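Local coordinates for protein 4-alpha-glucanotransferase (Corynebacterium glutamicum, PDB 5B68) that belongs to the amylomaltase (disproportionating enzyme) family and carries an N-terminal beta-sandwich domain together with a TIM-barrel-type glucanotransferase domain, at residues I101-E104 and Q108-V111; G502-G507 and S643-V648; A520-G525 and E548-A553. All coordinates share one frame; numbering follows the deposited sequence.

Contact 1 (I101-E104 and Q108-V111); sequences IELE and QRDV. With SO4 (sulfate ion), chain L.
I101 and R109 form a hydrogen-bonded antiparallel pair in which each residue both gives and receives. I101 N donates to R109 O over 2.9 Å (165° at the hydrogen), and R109 N returns a bond of 2.9 Å to I101 O (167°). The oxygen of I101 is shared: the CA-H of Q108 also leans on it, at 3.4 Å between Q108 CA and I101 O. E102 and Q108 make the next, non-hydrogen-bonded pair, and E102 turns its backbone to K145 of strand 142-150 instead. The motif is a beta hairpin, strands 98-102 and 108-114, within the MalQ N-terminal beta-sandwich domain. From the face shared by I101 and R109, I101 CD1 reaches V111 CG1 at 3.7 Å, and R109 CG is met by CD1 of L103, just past the strand.

The arginine chain folds twice past CB, about CB-CG and CG-CD, bringing the NE and NH1 edge of its guanidinium up to a sulfate ion probably left by the crystallisation liquor. One sulfate oxygen, O3, takes three bonds: from R109 NE at 2.8 Å, from R109 NH1 at 3.1 Å and, nearly straight, from D110 N at 3.3 Å. D138 forms a salt bridge with the same NH1. On the other face E102 OE2 and Q108 OE1 approach to 3.6 Å, acceptor beside acceptor, without a bond between them.

Contact 2 (G502-G507 and S643-V648); sequences GAVVIG and SALTCV
S643 OG, two residues ahead of the L645 side chain that meets V504, is gripped from several sides: it is hydrogen-bonded to T555 OG1 and to the carbonyl oxygen of R550, and weakly to T641 OG1. These bonds lie just before strand 645-649, whereas the contact itself is wholly apolar and buried. No hydrogen bond joins the two segments, and even their closest CA atoms, those of I506 and L645, stand 9.7 Å apart, so the strands are not paired partners but face one another through their side chains. V504 and L645 reach out tip to tip, V504 CG1 touching L645 CD1 at 3.9 Å. The valine methyl stands anti to its own nitrogen (chi1 169°), while L645 puts CG anti to its carbonyl carbon (chi1 -63°) and sends CD1 forward. The same leucine methyl also receives I506, with I506 CD1 at 4.3 Å from L645 CD1, a looser touch. One branch of L645 therefore meets two residues spaced two apart on strand 504-507, the spacing that brings side chains to the same face of a strand. V505, between them, turns the other way, onto L494 and A498 of helix 487-500. Such inward-facing residues from strands that are not adjacent fill the interior of a parallel beta/alpha barrel. Strand 553-556 adds L554 beside I506 and L645, and helix 167-174 lays Y172 against both V504 and L645.

Contact 3 (A520-G525 and E548-A553); sequences ALAQRG and EYRPLA
L552 presses CD2 into the C-terminal turn of helix 515-523, and here the packing is close. That methyl lies 3.6 Å from A522 O, 4.1 Å from G525 CA and 4.3 Å from A522 CB, so the leucine covers the helix end where G525, with positive phi, closes a Schellman motif. A522 O is at the same time bonded by G525 N at 3.0 Å, and R165 NH2 adds a weak bond. L552 reaches the helix because its CG stands anti to the backbone N (chi1 -169°), on a residue that forms the centre of an inverse gamma turn.

The R550 side is looser. Its NH2 passes A522 CB at 4.2 Å, the guanidinium set obliquely to the methyl, and neither residue is fully buried. L552 O lies over one face of that guanidinium, 3.2 Å from R550 NH2, but the angle is too poor for a hydrogen bond. D509 offers R550 a long, weak ion pair, and a bound sulfate lies about 4 Å from its side chain. A169 and L173 of helix 167-174 also touch L552, which sits between helix 515-523 and the start of strand 553-556.

From the N terminus, contact 1 comes first and closes the smallest loop, with three residues between its segments, making a hairpin of the beta-sandwich domain. Much later, in the TIM-barrel domain, contact 2 opens at strand 504-507. Helix 515-523 follows directly and opens contact 3, which closes by residue 553, well before 643-648 completes contact 2; the shorter loop thus lies wholly within the longer one. Those two contacts also touch, through probable hydrogen bonds from A644 N to P551 O (2.8 Å) and L645 N to A553 O (3.2 Å), uniting them within the barrel. Contact 1 stays apart, its centre about 35 Å from that of contact 2.

Contact 1 (I101-E104 and Q108-V111)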
ATOM      1  N   ILE A 101      -3.828  24.616 -22.566  1.00 20.63           N
ATOM      2  CA  ILE A 101      -4.253  23.507 -21.764  1.00 23.25           C
ATOM      3  C   ILE A 101      -5.367  22.742 -22.454  1.00 23.68           C
ATOM      4  O   ILE A 101      -6.345  23.339 -22.949  1.00 23.71           O
ATOM      5  CB  ILE A 101      -4.728  24.031 -20.385  1.00 24.45           C
ATOM      6  CG1 ILE A 101      -3.594  24.711 -19.628  1.00 22.82           C
ATOM      7  CG2 ILE A 101      -5.404  22.902 -19.580  1.00 26.34           C
ATOM      8  CD1 ILE A 101      -4.101  25.519 -18.457  1.00 19.70           C
ATOM      9  N   GLU A 102      -5.306  21.404 -22.415  1.00 20.43           N
ATOM     10  CA  GLU A 102      -6.431  20.562 -22.787  1.00 22.32           C
ATOM     11  C   GLU A 102      -6.829  19.847 -21.512  1.00 23.37           C
ATOM     12  O   GLU A 102      -6.058  19.122 -20.949  1.00 21.42           O
ATOM     13  CB  GLU A 102      -6.049  19.575 -23.907  1.00 27.76           C
ATOM     14  CG  GLU A 102      -7.218  18.596 -24.113  1.00 36.29           C
ATOM     15  CD  GLU A 102      -7.379  17.977 -25.492  1.00 48.29           C
ATOM     16  OE1 GLU A 102      -7.749  16.775 -25.516  1.00 47.26           O
ATOM     17  OE2 GLU A 102      -7.220  18.704 -26.534  1.00 50.64           O
ATOM     18  N   LEU A 103      -8.030  20.119 -21.037  1.00 23.86           N
ATOM     19  CA  LEU A 103      -8.548  19.441 -19.855  1.00 23.91           C
ATOM     20  C   LEU A 103      -8.856  17.974 -20.135  1.00 23.67           C
ATOM     21  O   LEU A 103      -8.959  17.503 -21.288  1.00 22.87           O
ATOM     22  CB  LEU A 103      -9.768  20.165 -19.331  1.00 21.87           C
ATOM     23  CG  LEU A 103      -9.575  21.580 -18.869  1.00 23.51           C
ATOM     24  CD1 LEU A 103     -10.917  22.075 -18.357  1.00 27.08           C
ATOM     25  CD2 LEU A 103      -8.512  21.745 -17.795  1.00 23.28           C
ATOM     26  N   GLU A 104      -9.017  17.232 -19.060  1.00 22.70           N
ATOM     27  CA  GLU A 104      -9.333  15.821 -19.091  1.00 24.76           C
ATOM     28  C   GLU A 104     -10.591  15.545 -19.949  1.00 24.57           C
ATOM     29  O   GLU A 104     -10.644  14.541 -20.634  1.00 24.10           O
ATOM     30  CB  GLU A 104      -9.569  15.316 -17.655  1.00 24.14           C
ATOM     31  CG  GLU A 104      -9.688  13.796 -17.590  1.00 25.63           C
ATOM     32  CD  GLU A 104      -9.672  13.250 -16.142  1.00 26.88           C
ATOM     33  OE1 GLU A 104      -9.949  12.062 -16.003  1.00 33.88           O
ATOM     34  OE2 GLU A 104      -9.486  13.983 -15.174  1.00 23.56           O
ATOM     35  N   GLN A 108     -10.742  23.126 -24.015  1.00 30.12           N
ATOM     36  CA  GLN A 108      -9.495  23.945 -23.993  1.00 34.51           C
ATOM     37  C   GLN A 108      -9.520  25.053 -22.967  1.00 28.93           C
ATOM     38  O   GLN A 108     -10.569  25.676 -22.772  1.00 29.93           O
ATOM     39  CB  GLN A 108      -9.197  24.555 -25.379  1.00 43.41           C
ATOM     40  CG  GLN A 108      -7.896  24.081 -26.047  1.00 54.95           C
ATOM     41  CD  GLN A 108      -8.087  22.930 -27.044  1.00 55.39           C
ATOM     42  OE1 GLN A 108      -8.805  21.946 -26.764  1.00 65.11           O
ATOM     43  NE2 GLN A 108      -7.460  23.060 -28.217  1.00 56.24           N
ATOM     44  N   ARG A 109      -8.368  25.311 -22.332  1.00 25.87           N
ATOM     45  CA  ARG A 109      -8.111  26.521 -21.540  1.00 25.50           C
ATOM     46  C   ARG A 109      -6.789  27.229 -21.938  1.00 26.85           C
ATOM     47  O   ARG A 109      -5.860  26.619 -22.490  1.00 27.00           O
ATOM     48  CB  ARG A 109      -8.115  26.203 -20.021  1.00 25.70           C
ATOM     49  CG  ARG A 109      -9.434  25.656 -19.419  1.00 29.43           C
ATOM     50  CD  ARG A 109     -10.610  26.655 -19.463  1.00 29.44           C
ATOM     51  NE  ARG A 109     -10.248  27.869 -18.802  1.00 30.86           N
ATOM     52  CZ  ARG A 109     -10.301  28.124 -17.489  1.00 31.76           C
ATOM     53  NH1 ARG A 109      -9.855  29.284 -17.038  1.00 33.32           N
ATOM     54  NH2 ARG A 109     -10.810  27.242 -16.624  1.00 34.22           N
ATOM     55  N   ASP A 110      -6.685  28.512 -21.611  1.00 24.16           N
ATOM     56  CA  ASP A 110      -5.493  29.310 -21.882  1.00 25.89           C
ATOM     57  C   ASP A 110      -4.613  29.436 -20.654  1.00 25.11           C
ATOM     58  O   ASP A 110      -5.072  29.239 -19.529  1.00 28.83           O
ATOM     59  CB  ASP A 110      -5.906  30.731 -22.316  1.00 31.07           C
ATOM     60  CG  ASP A 110      -6.457  30.777 -23.738  1.00 37.36           C
ATOM     61  OD1 ASP A 110      -6.014  30.003 -24.626  1.00 47.93           O
ATOM     62  OD2 ASP A 110      -7.319  31.629 -23.980  1.00 50.07           O
ATOM     63  N   VAL A 111      -3.358  29.798 -20.876  1.00 21.97           N
ATOM     64  CA  VAL A 111      -2.438  30.197 -19.862  1.00 23.26           C
ATOM     65  C   VAL A 111      -2.139  31.651 -20.171  1.00 22.08           C
ATOM     66  O   VAL A 111      -2.565  32.116 -21.235  1.00 26.95           O
ATOM     67  CB  VAL A 111      -1.144  29.378 -19.872  1.00 24.13           C
ATOM     68  CG1 VAL A 111      -1.485  27.946 -19.506  1.00 23.93           C
ATOM     69  CG2 VAL A 111      -0.440  29.480 -21.226  1.00 24.25           C
TER
HETATM   70  S   SO4 L 811      -9.769  30.796 -20.900  1.00 78.25           S
HETATM   71  O1  SO4 L 811      -9.691  30.115 -22.236  1.00 70.28           O
HETATM   72  O2  SO4 L 811      -9.231  32.180 -21.064  1.00 68.01           O
HETATM   73  O3  SO4 L 811      -8.971  30.077 -19.859  1.00 56.71           O
HETATM   74  O4  SO4 L 811     -11.193  30.821 -20.455  1.00 78.26           O

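Contact 2 (G502-G507 and S643-V648)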
ATOM      1  N   GLY A 502     -14.366   9.238  -3.400  1.00 20.23           N
ATOM      2  CA  GLY A 502     -15.125   9.526  -2.146  1.00 21.87           C
ATOM      3  C   GLY A 502     -14.550   8.805  -0.933  1.00 20.90           C
ATOM      4  O   GLY A 502     -15.269   8.373  -0.025  1.00 21.85           O
ATOM      5  N   ALA A 503     -13.241   8.628  -0.974  1.00 18.04           N
ATOM      6  CA  ALA A 503     -12.523   7.784  -0.015  1.00 19.42           C
ATOM      7  C   ALA A 503     -11.825   8.441   1.151  1.00 20.86           C
ATOM      8  O   ALA A 503     -11.408   9.578   1.111  1.00 21.90           O
ATOM      9  CB  ALA A 503     -11.510   6.882  -0.796  1.00 19.36           C
ATOM     10  N   VAL A 504     -11.606   7.617   2.182  1.00 19.25           N
ATOM     11  CA  VAL A 504     -10.731   7.893   3.335  1.00 19.27           C
ATOM     12  C   VAL A 504      -9.334   7.529   2.903  1.00 16.91           C
ATOM     13  O   VAL A 504      -9.113   6.479   2.200  1.00 19.50           O
ATOM     14  CB  VAL A 504     -11.132   7.026   4.539  1.00 19.89           C
ATOM     15  CG1 VAL A 504     -10.117   7.078   5.637  1.00 22.16           C
ATOM     16  CG2 VAL A 504     -12.444   7.537   5.089  1.00 22.24           C
ATOM     17  N   VAL A 505      -8.371   8.328   3.358  1.00 17.20           N
ATOM     18  CA  VAL A 505      -6.993   7.991   3.237  1.00 16.59           C
ATOM     19  C   VAL A 505      -6.291   7.906   4.608  1.00 16.89           C
ATOM     20  O   VAL A 505      -6.275   8.900   5.352  1.00 20.13           O
ATOM     21  CB  VAL A 505      -6.197   8.969   2.327  1.00 18.20           C
ATOM     22  CG1 VAL A 505      -4.766   8.522   2.174  1.00 16.45           C
ATOM     23  CG2 VAL A 505      -6.873   9.044   0.960  1.00 17.62           C
ATOM     24  N   ILE A 506      -5.698   6.763   4.896  1.00 15.78           N
ATOM     25  CA  ILE A 506      -4.927   6.578   6.105  1.00 18.43           C
ATOM     26  C   ILE A 506      -3.464   6.306   5.778  1.00 21.69           C
ATOM     27  O   ILE A 506      -3.153   5.481   4.970  1.00 20.70           O
ATOM     28  CB  ILE A 506      -5.492   5.437   6.956  1.00 20.51           C
ATOM     29  CG1 ILE A 506      -6.872   5.819   7.462  1.00 21.45           C
ATOM     30  CG2 ILE A 506      -4.580   5.105   8.115  1.00 20.91           C
ATOM     31  CD1 ILE A 506      -7.858   4.685   7.405  1.00 26.99           C
ATOM     32  N   GLY A 507      -2.587   7.027   6.445  1.00 20.76           N
ATOM     33  CA  GLY A 507      -1.191   6.945   6.152  1.00 25.36           C
ATOM     34  C   GLY A 507      -0.539   6.392   7.362  1.00 28.63           C
ATOM     35  O   GLY A 507      -0.713   6.878   8.452  1.00 31.15           O
ATOM     36  N   SER A 643     -10.313  10.069  18.214  1.00 22.19           N
ATOM     37  CA  SER A 643      -9.956   9.610  16.878  1.00 24.16           C
ATOM     38  C   SER A 643     -11.112   9.497  15.921  1.00 21.50           C
ATOM     39  O   SER A 643     -12.131   8.885  16.248  1.00 22.20           O
ATOM     40  CB  SER A 643      -9.268   8.263  16.973  1.00 25.96           C
ATOM     41  OG  SER A 643      -7.984   8.383  17.599  1.00 39.46           O
ATOM     42  N   ALA A 644     -10.952  10.067  14.711  1.00 20.63           N
ATOM     43  CA  ALA A 644     -11.958   9.995  13.667  1.00 21.33           C
ATOM     44  C   ALA A 644     -12.366   8.549  13.374  1.00 20.67           C
ATOM     45  O   ALA A 644     -13.546   8.267  13.188  1.00 18.85           O
ATOM     46  CB  ALA A 644     -11.435  10.623  12.413  1.00 22.75           C
ATOM     47  N   LEU A 645     -11.411   7.649  13.347  1.00 19.86           N
ATOM     48  CA  LEU A 645     -11.703   6.272  13.103  1.00 18.44           C
ATOM     49  C   LEU A 645     -10.960   5.373  14.069  1.00 16.90           C
ATOM     50  O   LEU A 645      -9.790   5.599  14.391  1.00 19.13           O
ATOM     51  CB  LEU A 645     -11.335   5.868  11.681  1.00 19.72           C
ATOM     52  CG  LEU A 645     -12.085   6.569  10.564  1.00 17.70           C
ATOM     53  CD1 LEU A 645     -11.411   6.176   9.226  1.00 21.64           C
ATOM     54  CD2 LEU A 645     -13.558   6.241  10.500  1.00 19.36           C
ATOM     55  N   THR A 646     -11.643   4.311  14.501  1.00 17.12           N
ATOM     56  CA  THR A 646     -11.024   3.257  15.350  1.00 17.42           C
ATOM     57  C   THR A 646     -11.198   1.920  14.676  1.00 19.93           C
ATOM     58  O   THR A 646     -12.120   1.750  13.917  1.00 20.26           O
ATOM     59  CB  THR A 646     -11.664   3.212  16.746  1.00 19.77           C
ATOM     60  OG1 THR A 646     -13.066   3.079  16.580  1.00 19.50           O
ATOM     61  CG2 THR A 646     -11.354   4.427  17.462  1.00 18.49           C
ATOM     62  N   CYS A 647     -10.356   0.953  14.986  1.00 20.90           N
ATOM     63  CA  CYS A 647     -10.380  -0.299  14.293  1.00 24.26           C
ATOM     64  C   CYS A 647     -10.205  -1.392  15.289  1.00 22.02           C
ATOM     65  O   CYS A 647      -9.279  -1.309  16.118  1.00 23.55           O
ATOM     66  CB  CYS A 647      -9.262  -0.398  13.215  1.00 30.44           C
ATOM     67  SG  CYS A 647      -9.569  -1.848  12.156  1.00 34.74           S
ATOM     68  N   VAL A 648     -11.162  -2.333  15.264  1.00 19.84           N
ATOM     69  CA  VAL A 648     -11.154  -3.533  16.088  1.00 21.31           C
ATOM     70  C   VAL A 648     -10.579  -4.578  15.174  1.00 20.86           C
ATOM     71  O   VAL A 648     -11.100  -4.777  14.093  1.00 20.08           O
ATOM     72  CB  VAL A 648     -12.601  -3.961  16.492  1.00 20.95           C
ATOM     73  CG1 VAL A 648     -12.600  -5.264  17.299  1.00 24.94           C
ATOM     74  CG2 VAL A 648     -13.314  -2.833  17.165  1.00 23.50           C
TER

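Contact 3 (A520-G525 and E548-A553)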
ATOM      1  N   ALA A 520       2.094  18.341   5.724  1.00 20.56           N
ATOM      2  CA  ALA A 520       1.702  18.124   4.312  1.00 19.17           C
ATOM      3  C   ALA A 520       0.596  17.033   4.239  1.00 20.16           C
ATOM      4  O   ALA A 520      -0.303  17.156   3.444  1.00 21.95           O
ATOM      5  CB  ALA A 520       2.882  17.696   3.493  1.00 19.95           C
ATOM      6  N   LEU A 521       0.654  16.049   5.112  1.00 19.58           N
ATOM      7  CA  LEU A 521      -0.365  14.971   5.171  1.00 17.84           C
ATOM      8  C   LEU A 521      -1.642  15.470   5.826  1.00 17.49           C
ATOM      9  O   LEU A 521      -2.735  15.387   5.264  1.00 18.78           O
ATOM     10  CB  LEU A 521       0.164  13.735   5.843  1.00 19.54           C
ATOM     11  CG  LEU A 521       1.317  13.002   5.117  1.00 20.55           C
ATOM     12  CD1 LEU A 521       1.910  11.968   6.033  1.00 20.90           C
ATOM     13  CD2 LEU A 521       0.877  12.430   3.774  1.00 22.28           C
ATOM     14  N   ALA A 522      -1.508  16.088   6.986  1.00 19.42           N
ATOM     15  CA  ALA A 522      -2.661  16.495   7.782  1.00 20.80           C
ATOM     16  C   ALA A 522      -3.462  17.529   7.069  1.00 19.65           C
ATOM     17  O   ALA A 522      -4.676  17.524   7.102  1.00 20.52           O
ATOM     18  CB  ALA A 522      -2.211  17.138   9.088  1.00 21.51           C
ATOM     19  N   GLN A 523      -2.771  18.438   6.412  1.00 20.59           N
ATOM     20  CA  GLN A 523      -3.512  19.473   5.680  1.00 20.87           C
ATOM     21  C   GLN A 523      -4.405  18.941   4.587  1.00 22.66           C
ATOM     22  O   GLN A 523      -5.508  19.473   4.329  1.00 22.17           O
ATOM     23  CB  GLN A 523      -2.560  20.492   5.080  1.00 26.81           C
ATOM     24  CG  GLN A 523      -1.981  21.412   6.137  1.00 31.70           C
ATOM     25  CD  GLN A 523      -0.867  22.297   5.596  1.00 40.40           C
ATOM     26  OE1 GLN A 523      -0.594  22.288   4.401  1.00 41.67           O
ATOM     27  NE2 GLN A 523      -0.200  23.054   6.493  1.00 44.10           N
ATOM     28  N   ARG A 524      -3.982  17.854   4.003  1.00 19.30           N
ATOM     29  CA  ARG A 524      -4.828  17.189   2.980  1.00 21.06           C
ATOM     30  C   ARG A 524      -5.927  16.338   3.492  1.00 18.58           C
ATOM     31  O   ARG A 524      -6.644  15.684   2.695  1.00 19.66           O
ATOM     32  CB  ARG A 524      -3.924  16.291   2.112  1.00 23.65           C
ATOM     33  CG  ARG A 524      -2.859  17.045   1.403  1.00 28.00           C
ATOM     34  CD  ARG A 524      -3.277  17.390  -0.005  1.00 31.27           C
ATOM     35  NE  ARG A 524      -2.118  17.854  -0.723  1.00 30.09           N
ATOM     36  CZ  ARG A 524      -2.113  18.263  -1.992  1.00 30.03           C
ATOM     37  NH1 ARG A 524      -3.207  18.295  -2.786  1.00 21.55           N
ATOM     38  NH2 ARG A 524      -0.934  18.637  -2.506  1.00 34.61           N
ATOM     39  N   GLY A 525      -6.055  16.224   4.831  1.00 18.41           N
ATOM     40  CA  GLY A 525      -6.959  15.305   5.407  1.00 18.41           C
ATOM     41  C   GLY A 525      -6.596  13.839   5.382  1.00 19.62           C
ATOM     42  O   GLY A 525      -7.494  12.998   5.494  1.00 19.36           O
ATOM     43  N   GLU A 548      -5.386  12.562  24.660  1.00 23.76           N
ATOM     44  CA  GLU A 548      -4.216  12.972  23.845  1.00 25.84           C
ATOM     45  C   GLU A 548      -4.109  12.228  22.520  1.00 22.97           C
ATOM     46  O   GLU A 548      -3.123  12.434  21.827  1.00 24.22           O
ATOM     47  CB  GLU A 548      -2.917  12.705  24.634  1.00 26.18           C
ATOM     48  CG  GLU A 548      -2.757  13.613  25.854  1.00 29.81           C
ATOM     49  CD  GLU A 548      -1.657  13.209  26.815  1.00 30.58           C
ATOM     50  OE1 GLU A 548      -1.141  12.077  26.816  1.00 30.50           O
ATOM     51  OE2 GLU A 548      -1.338  14.073  27.659  1.00 44.38           O
ATOM     52  N   TYR A 549      -5.045  11.328  22.214  1.00 23.92           N
ATOM     53  CA  TYR A 549      -5.047  10.620  20.955  1.00 25.50           C
ATOM     54  C   TYR A 549      -5.453  11.661  19.893  1.00 27.07           C
ATOM     55  O   TYR A 549      -6.392  12.484  20.086  1.00 25.94           O
ATOM     56  CB  TYR A 549      -5.915   9.322  20.986  1.00 23.88           C
ATOM     57  CG  TYR A 549      -5.239   8.099  21.519  1.00 21.83           C
ATOM     58  CD1 TYR A 549      -4.971   7.962  22.882  1.00 20.09           C
ATOM     59  CD2 TYR A 549      -4.761   7.126  20.682  1.00 19.71           C
ATOM     60  CE1 TYR A 549      -4.311   6.875  23.342  1.00 22.59           C
ATOM     61  CE2 TYR A 549      -4.130   6.016  21.146  1.00 22.15           C
ATOM     62  CZ  TYR A 549      -3.886   5.899  22.486  1.00 20.51           C
ATOM     63  OH  TYR A 549      -3.193   4.825  22.953  1.00 25.06           O
ATOM     64  N   ARG A 550      -4.670  11.676  18.799  1.00 27.40           N
ATOM     65  CA  ARG A 550      -4.863  12.582  17.669  1.00 31.14           C
ATOM     66  C   ARG A 550      -6.233  12.331  17.047  1.00 24.90           C
ATOM     67  O   ARG A 550      -6.586  11.177  16.758  1.00 26.26           O
ATOM     68  CB  ARG A 550      -3.862  12.246  16.549  1.00 32.15           C
ATOM     69  CG  ARG A 550      -2.590  13.020  16.480  1.00 43.26           C
ATOM     70  CD  ARG A 550      -1.910  12.694  15.127  1.00 45.31           C
ATOM     71  NE  ARG A 550      -2.528  13.475  14.035  1.00 50.58           N
ATOM     72  CZ  ARG A 550      -2.368  13.244  12.720  1.00 50.18           C
ATOM     73  NH1 ARG A 550      -1.627  12.219  12.271  1.00 53.82           N
ATOM     74  NH2 ARG A 550      -2.963  14.039  11.844  1.00 46.69           N
ATOM     75  N   PRO A 551      -6.974  13.370  16.765  1.00 24.61           N
ATOM     76  CA  PRO A 551      -8.225  13.195  16.100  1.00 24.43           C
ATOM     77  C   PRO A 551      -8.116  12.721  14.633  1.00 24.02           C
ATOM     78  O   PRO A 551      -8.917  11.891  14.217  1.00 21.31           O
ATOM     79  CB  PRO A 551      -8.854  14.575  16.127  1.00 25.73           C
ATOM     80  CG  PRO A 551      -8.213  15.197  17.314  1.00 27.18           C
ATOM     81  CD  PRO A 551      -6.813  14.741  17.254  1.00 25.92           C
ATOM     82  N   LEU A 552      -7.186  13.267  13.881  1.00 21.21           N
ATOM     83  CA  LEU A 552      -7.130  12.923  12.450  1.00 21.75           C
ATOM     84  C   LEU A 552      -6.273  11.676  12.320  1.00 19.18           C
ATOM     85  O   LEU A 552      -5.131  11.737  11.897  1.00 22.45           O
ATOM     86  CB  LEU A 552      -6.633  14.076  11.589  1.00 22.56           C
ATOM     87  CG  LEU A 552      -6.796  13.887  10.085  1.00 23.21           C
ATOM     88  CD1 LEU A 552      -8.243  13.840   9.667  1.00 22.36           C
ATOM     89  CD2 LEU A 552      -5.974  14.998   9.370  1.00 25.57           C
ATOM     90  N   ALA A 553      -6.857  10.561  12.694  1.00 18.57           N
ATOM     91  CA  ALA A 553      -6.164   9.288  12.817  1.00 21.02           C
ATOM     92  C   ALA A 553      -7.113   8.095  12.803  1.00 21.01           C
ATOM     93  O   ALA A 553      -8.260   8.204  13.188  1.00 19.51           O
ATOM     94  CB  ALA A 553      -5.329   9.231  14.086  1.00 23.23           C
TER